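Local coordinates for protein Amuc_1100 (Akkermansia muciniphila, PDB 6KNY) that is of unknown function but is a membrane protein of the gut bacterium, seen here without its transmembrane region, at residues Phe122-Ala126 / Asn272-Phe276. Coordinates in Å, arbitrary orientation, origin at the centre of the assembly. Numbering follows the deposited sequence.
Sequences FELKA and NLVHF
Phe122 lays one face of its ring over the edge of the His275 imidazole: the centroids are 4.7 Å apart, the planes meet at 76°, and Phe122 CE2 lies 3.6 Å from His275 CD2, a T-shaped pair. Both side chains use t for chi1 (165° and -179°), carrying the rings into the space between helix 122-126 and strand 272-276. The helix has phi/psi near -65/-43 and closes one turn through Ala126 N to Phe122 O (3.0 Å); the strand is extended, near -90/120. Their axes approach to 10.3 Å and cross at 130°, with CA atoms 8.6 Å apart for Phe122 and His275 and 7.9 Å for Glu123 and Leu273. Leu273 (t, p) points toward the helix, its CD2 lying 3.5 Å from Phe122 CE2, 3.6 Å from Ala126 CB and 4.1 Å from Glu123 CG. No hydrogen bond joins the segments; His275 NE2 instead bonds Ser63 O, and Glu123 forms a salt bridge with Arg147. Strand alternation explains the pattern: Leu273 and His275 point toward the helix, Val274 away. Burying 229 Å², the contact exemplifies alpha/beta packing, with helix 117-134 set against the sheet at the C-terminal end of strand 265-276 through apolar and aromatic side chains.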
loop_
_atom_site.group_PDB
_atom_site.type_symbol
_atom_site.label_atom_id
_atom_site.label_comp_id
_atom_site.label_asym_id
_atom_site.label_seq_id
_atom_site.Cartn_x
_atom_site.Cartn_y
_atom_site.Cartn_z
ATOM N N PHE A 122 -5.057 1.321 9.177
ATOM C CA PHE A 122 -5.475 2.026 7.971
ATOM C C PHE A 122 -4.435 1.847 6.874
ATOM O O PHE A 122 -4.769 1.490 5.745
ATOM C CB PHE A 122 -5.675 3.517 8.262
ATOM C CG PHE A 122 -5.745 4.367 7.021
ATOM C CD1 PHE A 122 -6.928 4.455 6.292
ATOM C CD2 PHE A 122 -4.627 5.046 6.557
ATOM C CE1 PHE A 122 -6.991 5.223 5.130
ATOM C CE2 PHE A 122 -4.692 5.816 5.407
ATOM C CZ PHE A 122 -5.864 5.909 4.699
ATOM N N GLU A 123 -3.161 2.074 7.204
ATOM C CA GLU A 123 -2.100 1.981 6.199
ATOM C C GLU A 123 -1.961 0.563 5.672
ATOM O O GLU A 123 -1.804 0.345 4.465
ATOM C CB GLU A 123 -0.772 2.471 6.778
ATOM C CG GLU A 123 0.261 2.686 5.701
ATOM C CD GLU A 123 1.552 3.273 6.216
ATOM O OE1 GLU A 123 1.881 3.064 7.404
ATOM O OE2 GLU A 123 2.249 3.925 5.413
ATOM N N LEU A 124 -2.031 -0.423 6.567
ATOM C CA LEU A 124 -1.968 -1.818 6.144
ATOM C C LEU A 124 -3.143 -2.185 5.241
ATOM O O LEU A 124 -2.963 -2.876 4.233
ATOM C CB LEU A 124 -1.926 -2.716 7.381
ATOM C CG LEU A 124 -2.092 -4.229 7.171
ATOM C CD1 LEU A 124 -1.120 -4.769 6.111
ATOM C CD2 LEU A 124 -1.954 -4.987 8.504
ATOM N N LYS A 125 -4.358 -1.742 5.584
ATOM C CA LYS A 125 -5.504 -2.091 4.742
ATOM C C LYS A 125 -5.383 -1.466 3.360
ATOM O O LYS A 125 -5.709 -2.111 2.354
ATOM C CB LYS A 125 -6.827 -1.669 5.402
ATOM C CG LYS A 125 -7.245 -2.596 6.545
ATOM C CD LYS A 125 -8.456 -3.519 6.213
ATOM C CE LYS A 125 -9.057 -4.258 7.429
ATOM N NZ LYS A 125 -9.190 -5.749 7.291
ATOM N N ALA A 126 -4.891 -0.222 3.280
ATOM C CA ALA A 126 -4.732 0.437 1.984
ATOM C C ALA A 126 -3.645 -0.234 1.142
ATOM O O ALA A 126 -3.837 -0.485 -0.061
ATOM C CB ALA A 126 -4.413 1.923 2.187
ATOM N N ASN A 272 2.588 8.570 -2.006
ATOM C CA ASN A 272 2.060 9.082 -0.749
ATOM C C ASN A 272 0.600 8.670 -0.673
ATOM O O ASN A 272 -0.214 9.100 -1.499
ATOM C CB ASN A 272 2.217 10.594 -0.642
ATOM C CG ASN A 272 3.677 11.018 -0.447
ATOM O OD1 ASN A 272 4.241 10.894 0.638
ATOM N ND2 ASN A 272 4.277 11.542 -1.496
ATOM N N LEU A 273 0.291 7.796 0.285
ATOM C CA LEU A 273 -1.090 7.494 0.641
ATOM C C LEU A 273 -1.656 8.681 1.409
ATOM O O LEU A 273 -1.065 9.124 2.398
ATOM C CB LEU A 273 -1.138 6.227 1.495
ATOM C CG LEU A 273 -2.466 5.832 2.157
ATOM C CD1 LEU A 273 -3.529 5.516 1.102
ATOM C CD2 LEU A 273 -2.251 4.660 3.155
ATOM N N VAL A 274 -2.794 9.201 0.971
ATOM C CA VAL A 274 -3.356 10.411 1.565
ATOM C C VAL A 274 -4.359 9.992 2.640
ATOM O O VAL A 274 -5.405 9.411 2.326
ATOM C CB VAL A 274 -4.000 11.294 0.488
ATOM C CG1 VAL A 274 -4.651 12.527 1.104
ATOM C CG2 VAL A 274 -2.933 11.683 -0.565
ATOM N N HIS A 275 -4.036 10.260 3.913
ATOM C CA HIS A 275 -4.991 10.042 4.996
ATOM C C HIS A 275 -5.708 11.354 5.316
ATOM O O HIS A 275 -5.082 12.306 5.796
ATOM C CB HIS A 275 -4.334 9.502 6.267
ATOM C CG HIS A 275 -5.335 9.252 7.357
ATOM N ND1 HIS A 275 -5.587 10.158 8.370
ATOM C CD2 HIS A 275 -6.219 8.239 7.538
ATOM C CE1 HIS A 275 -6.551 9.696 9.149
ATOM N NE2 HIS A 275 -6.940 8.526 8.675
ATOM N N PHE A 276 -7.021 11.385 5.092
ATOM C CA PHE A 276 -7.844 12.550 5.418
ATOM C C PHE A 276 -8.144 12.572 6.911
ATOM O O PHE A 276 -8.614 11.580 7.473
ATOM C CB PHE A 276 -9.131 12.528 4.593
ATOM C CG PHE A 276 -8.873 12.684 3.131
ATOM C CD1 PHE A 276 -8.745 13.949 2.566
ATOM C CD2 PHE A 276 -8.709 11.572 2.324
ATOM C CE1 PHE A 276 -8.456 14.100 1.204
ATOM C CE2 PHE A 276 -8.411 11.712 0.967
ATOM C CZ PHE A 276 -8.283 12.976 0.411
#